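Local structure of acyl-coenzyme A oxidase 1 (Yarrowia lipolytica, 5Y9D) at residues Thr106-Leu111 / Glu377-Trp382; Thr58-Lys63 / Ser110-Gln115; Ile136-Gly141 / Tyr305-Arg310; Trp382-Asp387 / Val407-Glu412. The protein catalyses the FAD-dependent oxidation of 2,3-saturated acyl-CoAs by molecular oxygen to (2E)-enoyl-CoAs and hydrogen peroxide in peroxisomal fatty acid beta-oxidation. All coordinates share one frame; numbering follows the deposited sequence.

Contact 1. Residues Thr106-Leu111 / Glu377-Trp382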
loop_
_atom_site.group_PDB
_atom_site.type_symbol
_atom_site.label_atom_id
_atom_site.label_comp_id
_atom_site.label_asym_id
_atom_site.label_seq_id
_atom_site.Cartn_x
_atom_site.Cartn_y
_atom_site.Cartn_z
ATOM N N THR A 106 -1.450 -34.582 5.719
ATOM C CA THR A 106 -0.466 -34.374 6.771
ATOM C C THR A 106 -0.362 -32.885 7.095
ATOM O O THR A 106 -0.918 -32.055 6.386
ATOM C CB THR A 106 0.927 -34.841 6.305
ATOM O OG1 THR A 106 1.336 -34.088 5.138
ATOM C CG2 THR A 106 0.902 -36.334 6.003
ATOM N N GLU A 107 0.389 -32.556 8.143
ATOM C CA GLU A 107 0.655 -31.156 8.515
ATOM C C GLU A 107 1.304 -30.374 7.358
ATOM O O GLU A 107 0.878 -29.261 7.015
ATOM C CB GLU A 107 1.553 -31.085 9.756
ATOM C CG GLU A 107 0.940 -30.304 10.913
ATOM C CD GLU A 107 -0.132 -31.089 11.650
ATOM O OE1 GLU A 107 -0.762 -30.538 12.583
ATOM O OE2 GLU A 107 -0.354 -32.267 11.300
ATOM N N LYS A 108 2.316 -30.981 6.744
ATOM C CA LYS A 108 3.044 -30.362 5.629
ATOM C C LYS A 108 2.109 -30.093 4.442
ATOM O O LYS A 108 2.068 -28.972 3.929
ATOM C CB LYS A 108 4.227 -31.247 5.221
ATOM C CG LYS A 108 5.306 -30.563 4.385
ATOM C CD LYS A 108 6.720 -30.786 4.946
ATOM C CE LYS A 108 7.173 -32.245 4.872
ATOM N NZ LYS A 108 7.327 -32.737 3.467
ATOM N N LEU A 109 1.339 -31.105 4.036
ATOM C CA LEU A 109 0.338 -30.922 2.967
ATOM C C LEU A 109 -0.690 -29.844 3.290
ATOM O O LEU A 109 -1.058 -29.058 2.421
ATOM C CB LEU A 109 -0.377 -32.237 2.614
ATOM C CG LEU A 109 0.513 -33.335 2.011
ATOM C CD1 LEU A 109 -0.265 -34.283 1.125
ATOM C CD2 LEU A 109 1.663 -32.751 1.208
ATOM N N SER A 110 -1.128 -29.784 4.537
ATOM C CA SER A 110 -2.163 -28.845 4.933
ATOM C C SER A 110 -1.588 -27.459 4.796
ATOM O O SER A 110 -2.168 -26.618 4.110
ATOM C CB SER A 110 -2.679 -29.171 6.351
ATOM O OG SER A 110 -3.080 -28.039 7.108
ATOM N N LEU A 111 -0.421 -27.221 5.395
ATOM C CA LEU A 111 0.269 -25.936 5.246
ATOM C C LEU A 111 0.333 -25.555 3.767
ATOM O O LEU A 111 -0.122 -24.466 3.374
ATOM C CB LEU A 111 1.683 -25.997 5.825
ATOM C CG LEU A 111 1.782 -25.973 7.365
ATOM C CD1 LEU A 111 3.151 -26.427 7.872
ATOM C CD2 LEU A 111 1.439 -24.590 7.931
ATOM N N GLU A 377 13.123 -22.649 7.360
ATOM C CA GLU A 377 13.660 -22.839 8.708
ATOM C C GLU A 377 12.518 -22.853 9.716
ATOM O O GLU A 377 12.304 -23.821 10.435
ATOM C CB GLU A 377 14.627 -21.726 9.089
ATOM C CG GLU A 377 15.917 -21.724 8.291
ATOM C CD GLU A 377 16.827 -20.559 8.651
ATOM O OE1 GLU A 377 16.319 -19.405 8.749
ATOM O OE2 GLU A 377 18.048 -20.801 8.815
ATOM N N ALA A 378 11.762 -21.770 9.716
ATOM C CA ALA A 378 10.696 -21.585 10.654
ATOM C C ALA A 378 9.770 -22.798 10.622
ATOM O O ALA A 378 9.444 -23.328 11.670
ATOM C CB ALA A 378 9.949 -20.285 10.342
ATOM N N GLN A 379 9.413 -23.254 9.416
ATOM C CA GLN A 379 8.518 -24.420 9.207
ATOM C C GLN A 379 9.056 -25.716 9.823
ATOM O O GLN A 379 8.316 -26.441 10.512
ATOM C CB GLN A 379 8.266 -24.643 7.703
ATOM C CG GLN A 379 7.157 -25.636 7.335
ATOM C CD GLN A 379 7.180 -26.026 5.838
ATOM O OE1 GLN A 379 7.300 -25.167 4.935
ATOM N NE2 GLN A 379 7.071 -27.328 5.574
ATOM N N LYS A 380 10.328 -26.004 9.552
ATOM C CA LYS A 380 10.988 -27.210 10.074
ATOM C C LYS A 380 10.925 -27.218 11.598
ATOM O O LYS A 380 10.741 -28.264 12.195
ATOM C CB LYS A 380 12.460 -27.295 9.613
ATOM C CG LYS A 380 13.030 -28.709 9.578
ATOM C CD LYS A 380 12.561 -29.483 8.334
ATOM C CE LYS A 380 12.848 -30.997 8.394
ATOM N NZ LYS A 380 12.083 -31.812 7.395
ATOM N N THR A 381 11.050 -26.042 12.215
ATOM C CA THR A 381 11.026 -25.933 13.676
ATOM C C THR A 381 9.612 -26.036 14.253
ATOM O O THR A 381 9.419 -26.751 15.225
ATOM C CB THR A 381 11.728 -24.667 14.170
ATOM O OG1 THR A 381 13.057 -24.630 13.635
ATOM C CG2 THR A 381 11.797 -24.653 15.661
ATOM N N TRP A 382 8.623 -25.378 13.645
ATOM C CA TRP A 382 7.234 -25.544 14.098
ATOM C C TRP A 382 6.804 -27.019 14.074
ATOM O O TRP A 382 6.176 -27.498 15.022
ATOM C CB TRP A 382 6.224 -24.736 13.267
ATOM C CG TRP A 382 4.842 -25.306 13.425
ATOM C CD1 TRP A 382 4.243 -26.290 12.658
ATOM C CD2 TRP A 382 3.925 -24.994 14.455
ATOM N NE1 TRP A 382 2.999 -26.590 13.153
ATOM C CE2 TRP A 382 2.774 -25.806 14.255
ATOM C CE3 TRP A 382 3.956 -24.106 15.532
ATOM C CZ2 TRP A 382 1.665 -25.745 15.092
ATOM C CZ3 TRP A 382 2.849 -24.039 16.366
ATOM C CH2 TRP A 382 1.713 -24.855 16.140
#

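Contact 2. Residues Thr58-Lys63 / Ser110-Gln115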
loop_
_atom_site.group_PDB
_atom_site.type_symbol
_atom_site.label_atom_id
_atom_site.label_comp_id
_atom_site.label_asym_id
_atom_site.label_seq_id
_atom_site.Cartn_x
_atom_site.Cartn_y
_atom_site.Cartn_z
ATOM N N THR A 58 9.067 -30.694 -4.868
ATOM C CA THR A 58 8.496 -30.127 -6.066
ATOM C C THR A 58 7.372 -30.976 -6.642
ATOM O O THR A 58 6.355 -30.429 -7.093
ATOM C CB THR A 58 9.575 -29.931 -7.108
ATOM O OG1 THR A 58 10.532 -29.027 -6.556
ATOM C CG2 THR A 58 8.997 -29.352 -8.384
ATOM N N GLN A 59 7.536 -32.297 -6.619
ATOM C CA GLN A 59 6.486 -33.166 -7.132
ATOM C C GLN A 59 5.222 -33.040 -6.307
ATOM O O GLN A 59 4.124 -33.012 -6.857
ATOM C CB GLN A 59 6.937 -34.614 -7.207
ATOM C CG GLN A 59 7.620 -34.966 -8.523
ATOM C CD GLN A 59 8.051 -36.428 -8.564
ATOM O OE1 GLN A 59 7.213 -37.343 -8.417
ATOM N NE2 GLN A 59 9.361 -36.658 -8.744
ATOM N N ILE A 60 5.392 -32.944 -4.991
ATOM C CA ILE A 60 4.280 -32.821 -4.072
ATOM C C ILE A 60 3.627 -31.462 -4.279
ATOM O O ILE A 60 2.402 -31.335 -4.314
ATOM C CB ILE A 60 4.759 -33.014 -2.627
ATOM C CG1 ILE A 60 5.049 -34.491 -2.390
ATOM C CG2 ILE A 60 3.719 -32.546 -1.616
ATOM C CD1 ILE A 60 5.789 -34.775 -1.091
ATOM N N VAL A 61 4.446 -30.440 -4.434
ATOM C CA VAL A 61 3.931 -29.090 -4.709
ATOM C C VAL A 61 3.160 -29.028 -6.024
ATOM O O VAL A 61 2.115 -28.366 -6.090
ATOM C CB VAL A 61 5.066 -28.050 -4.670
ATOM C CG1 VAL A 61 4.684 -26.754 -5.382
ATOM C CG2 VAL A 61 5.446 -27.812 -3.215
ATOM N N GLU A 62 3.649 -29.734 -7.042
ATOM C CA GLU A 62 2.945 -29.808 -8.334
ATOM C C GLU A 62 1.595 -30.542 -8.225
ATOM O O GLU A 62 0.610 -30.046 -8.749
ATOM C CB GLU A 62 3.851 -30.395 -9.433
ATOM C CG GLU A 62 4.787 -29.307 -9.977
ATOM C CD GLU A 62 5.877 -29.789 -10.933
ATOM O OE1 GLU A 62 6.250 -30.993 -10.910
ATOM O OE2 GLU A 62 6.388 -28.931 -11.698
ATOM N N LYS A 63 1.556 -31.679 -7.529
ATOM C CA LYS A 63 0.298 -32.357 -7.213
ATOM C C LYS A 63 -0.722 -31.447 -6.530
ATOM O O LYS A 63 -1.905 -31.521 -6.839
ATOM C CB LYS A 63 0.505 -33.590 -6.330
ATOM C CG LYS A 63 0.403 -34.933 -7.054
ATOM C CD LYS A 63 0.519 -36.131 -6.100
ATOM C CE LYS A 63 1.963 -36.448 -5.714
ATOM N NZ LYS A 63 2.143 -37.812 -5.123
ATOM N N SER A 110 -1.128 -29.784 4.537
ATOM C CA SER A 110 -2.163 -28.845 4.933
ATOM C C SER A 110 -1.588 -27.459 4.796
ATOM O O SER A 110 -2.168 -26.618 4.110
ATOM C CB SER A 110 -2.679 -29.171 6.351
ATOM O OG SER A 110 -3.080 -28.039 7.108
ATOM N N LEU A 111 -0.421 -27.221 5.395
ATOM C CA LEU A 111 0.269 -25.936 5.246
ATOM C C LEU A 111 0.333 -25.555 3.767
ATOM O O LEU A 111 -0.122 -24.466 3.374
ATOM C CB LEU A 111 1.683 -25.997 5.825
ATOM C CG LEU A 111 1.782 -25.973 7.365
ATOM C CD1 LEU A 111 3.151 -26.427 7.872
ATOM C CD2 LEU A 111 1.439 -24.590 7.931
ATOM N N TRP A 112 0.875 -26.468 2.951
ATOM C CA TRP A 112 1.173 -26.174 1.557
ATOM C C TRP A 112 -0.069 -25.977 0.737
ATOM O O TRP A 112 -0.134 -25.113 -0.097
ATOM C CB TRP A 112 2.077 -27.242 0.947
ATOM C CG TRP A 112 3.526 -27.177 1.447
ATOM C CD1 TRP A 112 4.097 -26.211 2.267
ATOM C CD2 TRP A 112 4.576 -28.073 1.110
ATOM N NE1 TRP A 112 5.426 -26.481 2.462
ATOM C CE2 TRP A 112 5.747 -27.619 1.773
ATOM C CE3 TRP A 112 4.641 -29.239 0.357
ATOM C CZ2 TRP A 112 6.968 -28.296 1.682
ATOM C CZ3 TRP A 112 5.864 -29.913 0.264
ATOM C CH2 TRP A 112 7.006 -29.432 0.911
ATOM N N ARG A 113 -1.094 -26.748 0.984
ATOM C CA ARG A 113 -2.319 -26.557 0.208
ATOM C C ARG A 113 -2.947 -25.201 0.485
ATOM O O ARG A 113 -3.465 -24.541 -0.411
ATOM C CB ARG A 113 -3.282 -27.663 0.531
ATOM C CG ARG A 113 -4.442 -27.761 -0.399
ATOM C CD ARG A 113 -5.371 -28.827 0.128
ATOM N NE ARG A 113 -4.683 -30.110 0.243
ATOM C CZ ARG A 113 -4.302 -30.840 -0.797
ATOM N NH1 ARG A 113 -4.523 -30.420 -2.022
ATOM N NH2 ARG A 113 -3.696 -31.999 -0.620
ATOM N N ALA A 114 -2.874 -24.780 1.726
ATOM C CA ALA A 114 -3.354 -23.449 2.118
ATOM C C ALA A 114 -2.468 -22.304 1.548
ATOM O O ALA A 114 -2.968 -21.356 0.940
ATOM C CB ALA A 114 -3.475 -23.374 3.643
ATOM N N GLN A 115 -1.161 -22.424 1.685
ATOM C CA GLN A 115 -0.238 -21.424 1.143
ATOM C C GLN A 115 -0.362 -21.253 -0.370
ATOM O O GLN A 115 -0.523 -20.132 -0.862
ATOM C CB GLN A 115 1.205 -21.774 1.526
ATOM C CG GLN A 115 1.474 -21.614 3.002
ATOM C CD GLN A 115 2.683 -22.382 3.505
ATOM O OE1 GLN A 115 3.516 -22.903 2.734
ATOM N NE2 GLN A 115 2.807 -22.420 4.817
#

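Contact 3. Residues Ile136-Gly141 / Tyr305-Arg310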
loop_
_atom_site.group_PDB
_atom_site.type_symbol
_atom_site.label_atom_id
_atom_site.label_comp_id
_atom_site.label_asym_id
_atom_site.label_seq_id
_atom_site.Cartn_x
_atom_site.Cartn_y
_atom_site.Cartn_z
ATOM N N ILE A 136 -9.187 -25.623 15.386
ATOM C CA ILE A 136 -8.735 -26.995 15.618
ATOM C C ILE A 136 -7.416 -27.011 16.342
ATOM O O ILE A 136 -7.223 -27.829 17.256
ATOM C CB ILE A 136 -8.638 -27.767 14.293
ATOM C CG1 ILE A 136 -10.047 -28.156 13.854
ATOM C CG2 ILE A 136 -7.722 -28.997 14.389
ATOM C CD1 ILE A 136 -10.740 -29.109 14.787
ATOM N N GLY A 137 -6.527 -26.097 15.956
ATOM C CA GLY A 137 -5.186 -26.026 16.547
ATOM C C GLY A 137 -5.260 -25.710 18.026
ATOM O O GLY A 137 -4.452 -26.209 18.814
ATOM N N SER A 138 -6.248 -24.887 18.392
ATOM C CA SER A 138 -6.459 -24.525 19.775
ATOM C C SER A 138 -6.996 -25.702 20.572
ATOM O O SER A 138 -6.610 -25.863 21.700
ATOM C CB SER A 138 -7.379 -23.303 19.929
ATOM O OG SER A 138 -6.920 -22.196 19.156
ATOM N N ILE A 139 -7.845 -26.549 20.008
ATOM C CA ILE A 139 -8.351 -27.661 20.814
ATOM C C ILE A 139 -7.291 -28.729 20.975
ATOM O O ILE A 139 -7.246 -29.399 21.988
ATOM C CB ILE A 139 -9.568 -28.404 20.230
ATOM C CG1 ILE A 139 -10.677 -27.498 19.791
ATOM C CG2 ILE A 139 -10.172 -29.338 21.278
ATOM C CD1 ILE A 139 -11.514 -28.226 18.766
ATOM N N ARG A 140 -6.469 -28.921 19.959
ATOM C CA ARG A 140 -5.381 -29.876 20.075
ATOM C C ARG A 140 -4.357 -29.331 21.067
ATOM O O ARG A 140 -3.994 -30.019 22.008
ATOM C CB ARG A 140 -4.728 -30.164 18.715
ATOM C CG ARG A 140 -4.366 -31.620 18.528
ATOM C CD ARG A 140 -3.304 -31.835 17.464
ATOM N NE ARG A 140 -3.871 -32.204 16.168
ATOM C CZ ARG A 140 -4.277 -31.342 15.238
ATOM N NH1 ARG A 140 -4.199 -30.016 15.435
ATOM N NH2 ARG A 140 -4.770 -31.813 14.092
ATOM N N GLY A 141 -3.930 -28.086 20.868
ATOM C CA GLY A 141 -2.861 -27.482 21.672
ATOM C C GLY A 141 -3.197 -27.130 23.114
ATOM O O GLY A 141 -2.319 -27.098 23.956
ATOM N N TYR A 305 -1.987 -19.349 23.416
ATOM C CA TYR A 305 -1.859 -18.788 22.062
ATOM C C TYR A 305 -0.970 -19.660 21.172
ATOM O O TYR A 305 -0.318 -19.157 20.266
ATOM C CB TYR A 305 -1.273 -17.376 22.139
ATOM C CG TYR A 305 -1.759 -16.586 23.335
ATOM C CD1 TYR A 305 -3.067 -16.122 23.398
ATOM C CD2 TYR A 305 -0.914 -16.310 24.403
ATOM C CE1 TYR A 305 -3.526 -15.405 24.491
ATOM C CE2 TYR A 305 -1.360 -15.588 25.499
ATOM C CZ TYR A 305 -2.670 -15.141 25.545
ATOM O OH TYR A 305 -3.113 -14.421 26.640
ATOM N N GLY A 306 -0.949 -20.963 21.427
ATOM C CA GLY A 306 -0.118 -21.888 20.664
ATOM C C GLY A 306 -0.461 -21.958 19.186
ATOM O O GLY A 306 0.432 -22.099 18.341
ATOM N N ALA A 307 -1.754 -21.851 18.877
ATOM C CA ALA A 307 -2.264 -21.892 17.486
ATOM C C ALA A 307 -1.809 -20.693 16.640
ATOM O O ALA A 307 -1.642 -20.808 15.416
ATOM C CB ALA A 307 -3.792 -21.992 17.480
ATOM N N LEU A 308 -1.600 -19.555 17.308
ATOM C CA LEU A 308 -1.159 -18.334 16.642
ATOM C C LEU A 308 0.241 -18.449 16.065
ATOM O O LEU A 308 0.542 -17.803 15.059
ATOM C CB LEU A 308 -1.237 -17.142 17.593
ATOM C CG LEU A 308 -2.664 -16.776 18.061
ATOM C CD1 LEU A 308 -2.663 -15.537 18.964
ATOM C CD2 LEU A 308 -3.596 -16.582 16.868
ATOM N N ILE A 309 1.090 -19.262 16.695
ATOM C CA ILE A 309 2.458 -19.409 16.243
ATOM C C ILE A 309 2.399 -20.155 14.931
ATOM O O ILE A 309 3.079 -19.771 13.988
ATOM C CB ILE A 309 3.385 -20.156 17.232
ATOM C CG1 ILE A 309 3.356 -19.531 18.638
ATOM C CG2 ILE A 309 4.838 -20.118 16.759
ATOM C CD1 ILE A 309 3.899 -20.467 19.719
ATOM N N ARG A 310 1.567 -21.192 14.842
ATOM C CA ARG A 310 1.475 -21.950 13.583
ATOM C C ARG A 310 1.341 -21.012 12.385
ATOM O O ARG A 310 2.093 -21.122 11.425
ATOM C CB ARG A 310 0.297 -22.934 13.576
ATOM C CG ARG A 310 0.249 -23.826 12.344
ATOM C CD ARG A 310 -0.802 -24.918 12.435
ATOM N NE ARG A 310 -1.436 -25.119 11.122
ATOM C CZ ARG A 310 -1.492 -26.265 10.430
ATOM N NH1 ARG A 310 -0.975 -27.411 10.895
ATOM N NH2 ARG A 310 -2.091 -26.269 9.242
#

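Contact 4. Residues Trp382-Asp387 / Val407-Glu412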
loop_
_atom_site.group_PDB
_atom_site.type_symbol
_atom_site.label_atom_id
_atom_site.label_comp_id
_atom_site.label_asym_id
_atom_site.label_seq_id
_atom_site.Cartn_x
_atom_site.Cartn_y
_atom_site.Cartn_z
ATOM N N TRP A 382 8.623 -25.378 13.645
ATOM C CA TRP A 382 7.234 -25.544 14.098
ATOM C C TRP A 382 6.804 -27.019 14.074
ATOM O O TRP A 382 6.176 -27.498 15.022
ATOM C CB TRP A 382 6.224 -24.736 13.267
ATOM C CG TRP A 382 4.842 -25.306 13.425
ATOM C CD1 TRP A 382 4.243 -26.290 12.658
ATOM C CD2 TRP A 382 3.925 -24.994 14.455
ATOM N NE1 TRP A 382 2.999 -26.590 13.153
ATOM C CE2 TRP A 382 2.774 -25.806 14.255
ATOM C CE3 TRP A 382 3.956 -24.106 15.532
ATOM C CZ2 TRP A 382 1.665 -25.745 15.092
ATOM C CZ3 TRP A 382 2.849 -24.039 16.366
ATOM C CH2 TRP A 382 1.713 -24.855 16.140
ATOM N N ILE A 383 7.108 -27.723 12.988
ATOM C CA ILE A 383 6.637 -29.086 12.839
ATOM C C ILE A 383 7.364 -29.995 13.824
ATOM O O ILE A 383 6.746 -30.895 14.416
ATOM C CB ILE A 383 6.775 -29.598 11.389
ATOM C CG1 ILE A 383 5.782 -28.841 10.499
ATOM C CG2 ILE A 383 6.532 -31.110 11.321
ATOM C CD1 ILE A 383 5.436 -29.523 9.196
ATOM N N GLU A 384 8.662 -29.746 14.005
ATOM C CA GLU A 384 9.461 -30.477 14.989
ATOM C C GLU A 384 8.996 -30.172 16.414
ATOM O O GLU A 384 8.798 -31.078 17.223
ATOM C CB GLU A 384 10.952 -30.132 14.835
ATOM C CG GLU A 384 11.851 -30.533 16.010
ATOM C CD GLU A 384 12.012 -29.445 17.074
ATOM O OE1 GLU A 384 12.035 -29.787 18.283
ATOM O OE2 GLU A 384 12.122 -28.249 16.708
ATOM N N THR A 385 8.823 -28.896 16.719
ATOM C CA THR A 385 8.570 -28.496 18.087
ATOM C C THR A 385 7.211 -28.987 18.603
ATOM O O THR A 385 7.111 -29.377 19.761
ATOM C CB THR A 385 8.697 -26.972 18.264
ATOM O OG1 THR A 385 9.122 -26.679 19.600
ATOM C CG2 THR A 385 7.361 -26.261 17.972
ATOM N N THR A 386 6.181 -28.981 17.757
ATOM C CA THR A 386 4.829 -29.364 18.197
ATOM C C THR A 386 4.577 -30.896 18.199
ATOM O O THR A 386 3.600 -31.356 18.799
ATOM C CB THR A 386 3.720 -28.643 17.389
ATOM O OG1 THR A 386 3.735 -29.105 16.036
ATOM C CG2 THR A 386 3.896 -27.118 17.426
ATOM N N ASP A 387 5.437 -31.671 17.527
ATOM C CA ASP A 387 5.511 -33.127 17.747
ATOM C C ASP A 387 5.848 -33.343 19.219
ATOM O O ASP A 387 5.142 -34.061 19.923
ATOM C CB ASP A 387 6.624 -33.786 16.903
ATOM C CG ASP A 387 6.299 -33.863 15.411
ATOM O OD1 ASP A 387 5.149 -33.550 15.012
ATOM O OD2 ASP A 387 7.213 -34.246 14.637
ATOM N N VAL A 407 9.083 -25.893 26.404
ATOM C CA VAL A 407 8.593 -24.542 26.670
ATOM C C VAL A 407 9.557 -23.480 26.135
ATOM O O VAL A 407 9.122 -22.563 25.428
ATOM C CB VAL A 407 8.324 -24.304 28.167
ATOM C CG1 VAL A 407 8.028 -22.833 28.437
ATOM C CG2 VAL A 407 7.155 -25.165 28.625
ATOM N N THR A 408 10.850 -23.601 26.464
ATOM C CA THR A 408 11.868 -22.636 25.978
ATOM C C THR A 408 12.067 -22.738 24.456
ATOM O O THR A 408 12.401 -21.747 23.798
ATOM C CB THR A 408 13.242 -22.763 26.698
ATOM O OG1 THR A 408 13.907 -23.977 26.316
ATOM C CG2 THR A 408 13.073 -22.702 28.223
ATOM N N ASP A 409 11.865 -23.934 23.905
ATOM C CA ASP A 409 11.793 -24.082 22.463
ATOM C C ASP A 409 10.636 -23.239 21.938
ATOM O O ASP A 409 10.861 -22.445 21.034
ATOM C CB ASP A 409 11.665 -25.556 22.025
ATOM C CG ASP A 409 13.034 -26.237 21.799
ATOM O OD1 ASP A 409 14.016 -25.519 21.473
ATOM O OD2 ASP A 409 13.125 -27.489 21.931
ATOM N N THR A 410 9.431 -23.372 22.515
ATOM C CA THR A 410 8.274 -22.589 22.037
ATOM C C THR A 410 8.436 -21.087 22.272
ATOM O O THR A 410 7.968 -20.292 21.457
ATOM C CB THR A 410 6.883 -23.029 22.606
ATOM O OG1 THR A 410 6.828 -22.828 24.025
ATOM C CG2 THR A 410 6.541 -24.489 22.252
ATOM N N LYS A 411 9.073 -20.702 23.378
ATOM C CA LYS A 411 9.385 -19.292 23.646
ATOM C C LYS A 411 10.289 -18.686 22.570
ATOM O O LYS A 411 10.013 -17.602 22.055
ATOM C CB LYS A 411 10.077 -19.131 25.003
ATOM C CG LYS A 411 9.152 -19.202 26.212
ATOM C CD LYS A 411 9.835 -18.691 27.483
ATOM C CE LYS A 411 8.848 -18.535 28.638
ATOM N NZ LYS A 411 7.875 -17.422 28.438
ATOM N N GLU A 412 11.375 -19.388 22.258
ATOM C CA GLU A 412 12.328 -18.952 21.240
ATOM C C GLU A 412 11.646 -18.895 19.873
ATOM O O GLU A 412 11.896 -17.988 19.077
ATOM C CB GLU A 412 13.522 -19.921 21.168
ATOM C CG GLU A 412 14.652 -19.469 20.236
ATOM C CD GLU A 412 15.442 -20.623 19.623
ATOM O OE1 GLU A 412 16.019 -20.429 18.520
ATOM O OE2 GLU A 412 15.490 -21.718 20.238
#

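Contact 1. Residues Thr106-Leu111 / Glu377-Trp382
With CG trans to its own backbone nitrogen (chi1 -169°) and the rest of the chain extended, Gln379 reaches straight out of helix 355-391 and lays its amide beside Lys108. Lys108 also starts trans (chi1 -162°), and the bends at its later torsions carry the aliphatic part crosswise over the end of the glutamine. The touching atoms are Lys108 CD and Gln379 NE2, 3.5 Å apart, with Lys108 CG next at 3.9 Å from the same NE2. One turn further along helix 107-118, Leu111 passes Gln379 in the opposite sense and sets its CD1 branch 4.1 Å from Gln379 CG. The backbones stay well separated: the closest pair, Lys108 CA and Gln379 CA, is 8.8 Å apart. Helix 107-118 is opened by Thr106, an N-cap whose OG1 accepts from Leu109 N at 3.2 Å in a nearly straight bond (168°). The contact joins the N-terminal helical domain to the C-alpha1 helices, and Leu111 also packs on Ser314 of helix 306-334. No hydrogen bond crosses between the two segments. The buried glutamine instead offers OE1 to Trp112 NE1 in a weak bond, while its methylene and amide nitrogen meet hydrocarbon, so cohesion here rests on van der Waals packing, and Lys108 contributes its methylenes rather than its charge.

Contact 2. Residues Thr58-Lys63 / Ser110-Gln115
Two helices of the N-terminal alpha-helical domain, 55-70 and 107-118, meet where Ile60 and Val61 pack against the indole of Trp112. Each aliphatic residue uses its CG2 branch, and both branches converge on the same part of the ring, the six-membered half at CE3 and CZ3. Ile60 CG2 comes in at the ring edge, in its plane, 3.9 Å from Trp112 CZ3. Val61 CG2 approaches obliquely, 3.9 Å from Trp112 CE3. Both side chains run roughly at right angles to the tryptophan. In Ile60 the methyl that touches the ring is the one trans to the backbone nitrogen, whereas the CG2 of Val61 lies beside the nitrogen; so placed, neighbouring residues of one turn meet the same ring. The closest backbone pair, Val61 CA and Trp112 CA, is 7.4 Å apart, and the indole lies between the helices. In the acyl-CoA dehydrogenase and oxidase fold, such helices form the all-alpha N-terminal domain that packs against the C-terminal helices, and helix 107-118 does so here through Gln115, whose NE2 bonds to Ser314 OG on helix 306-334. On the next residue after the tryptophan, Arg113 turns to Asp105, with a salt bridge through NE, and makes a cation-pi contact with Tyr101. Helix 55-70 is tied to helix 44-52 by the salt bridge of Glu62 OE1 with Arg45 and by the hydrogen bond of Thr58 OG1 with Asn49 OD1.

Contact 3. Residues Ile136-Gly141 / Tyr305-Arg310
Ala307 fits its CB methyl against the turn formed by Gly137 and Ser138. That single methyl lies 4.0 Å from Gly137 C and 3.6 Å from Ser138 OG, with Ser138 N close behind at 3.9 Å. Having no side chain, Gly137 lets the helices come unusually near: Gly137 CA and Ala307 CA are 5.1 Å apart, and the methyl rests on bare backbone. The serine hydroxyl is turned beside its own backbone nitrogen (chi1 -53°), where it bonds back to Leu134 O one turn earlier. Its polar demand is thus met within helix 122-142, and toward Ala307 it makes only van der Waals contact. The close approach of small residues here joins the N-terminal helical domain to helix 306-334, the first long helix of the C-alpha1 region, in the acyl-CoA oxidase fold, where the beta domain comes between them in sequence. The flavin site is close: the side chain of Ser138 is about 9 Å from a bound FAD, and that of Ala307 about 7 Å from that of Glu464, the proton acceptor inferred by similarity. Phe166 of strand 166-167 touches both Ser138 and Leu308, bringing the beta domain against the same junction. Further along helix 306-334, Arg310 reaches across to the N-terminal domain, with NH2 hydrogen-bonded to Ser110 OG and NE in a weak bond to Asn133 OD1.

Contact 4. Residues Trp382-Asp387 / Val407-Glu412
Van der Waals contact joins Thr385 to Asp409 and Thr410. Thr385 OG1, trans to its backbone nitrogen (chi1 -151°), is 3.7 Å from Asp409 CB and 4.3 Å from Thr410 CG2; the side chains of Thr385 and Asp409 run alongside each other in opposite senses. Among charged groups, Glu384 OE1 and Asp409 OD2 lie 4.4 Å apart, a like-charge approach probably eased by Arg388, whose NH1 forms long, weak ion pairs with both. The hydroxyls of Thr386 and Thr410 bond within their own helices. Thr386 OG1 bonds to Trp382 O at 3.1 Å, on the opposite face of the carbonyl from Thr386 N, so two donors hold that oxygen; the same turn lays Thr386 CG2 over one face of the Trp382 ring, toward its rim. Thr410 OG1 bonds three residues back to Val407 O at 2.7 Å, a carbonyl that also accepts from Lys411 N. The local axes are 10.2 Å apart at closest approach and cross at -151°, so the helices run nearly antiparallel. Helices 355-391 and 400-437 thereby form a long helical hairpin, an element of the C-terminal helical bundle of the acyl-CoA dehydrogenase and oxidase fold.

Overall arrangement
All four contacts are helix-helix junctions in one cluster, with centres between 11 and 23 Å apart. Contacts 1 and 2 share helix 107-118, and contacts 1 and 4 share helix 355-391, with Trp382 common to both. Along the chain contact 2 closes first; contact 3 is nested inside the long loop closed by contact 1, and contact 4 follows. Arg310 of contact 3 and Trp382 pack together, linking contact 3 to contacts 1 and 4. Contacts 1 and 3 thus join the N-terminal helices to the C-alpha1 helices at two places, while contacts 2 and 4 each work within one of these regions, and contact 3 lies close to the flavin and to Glu464.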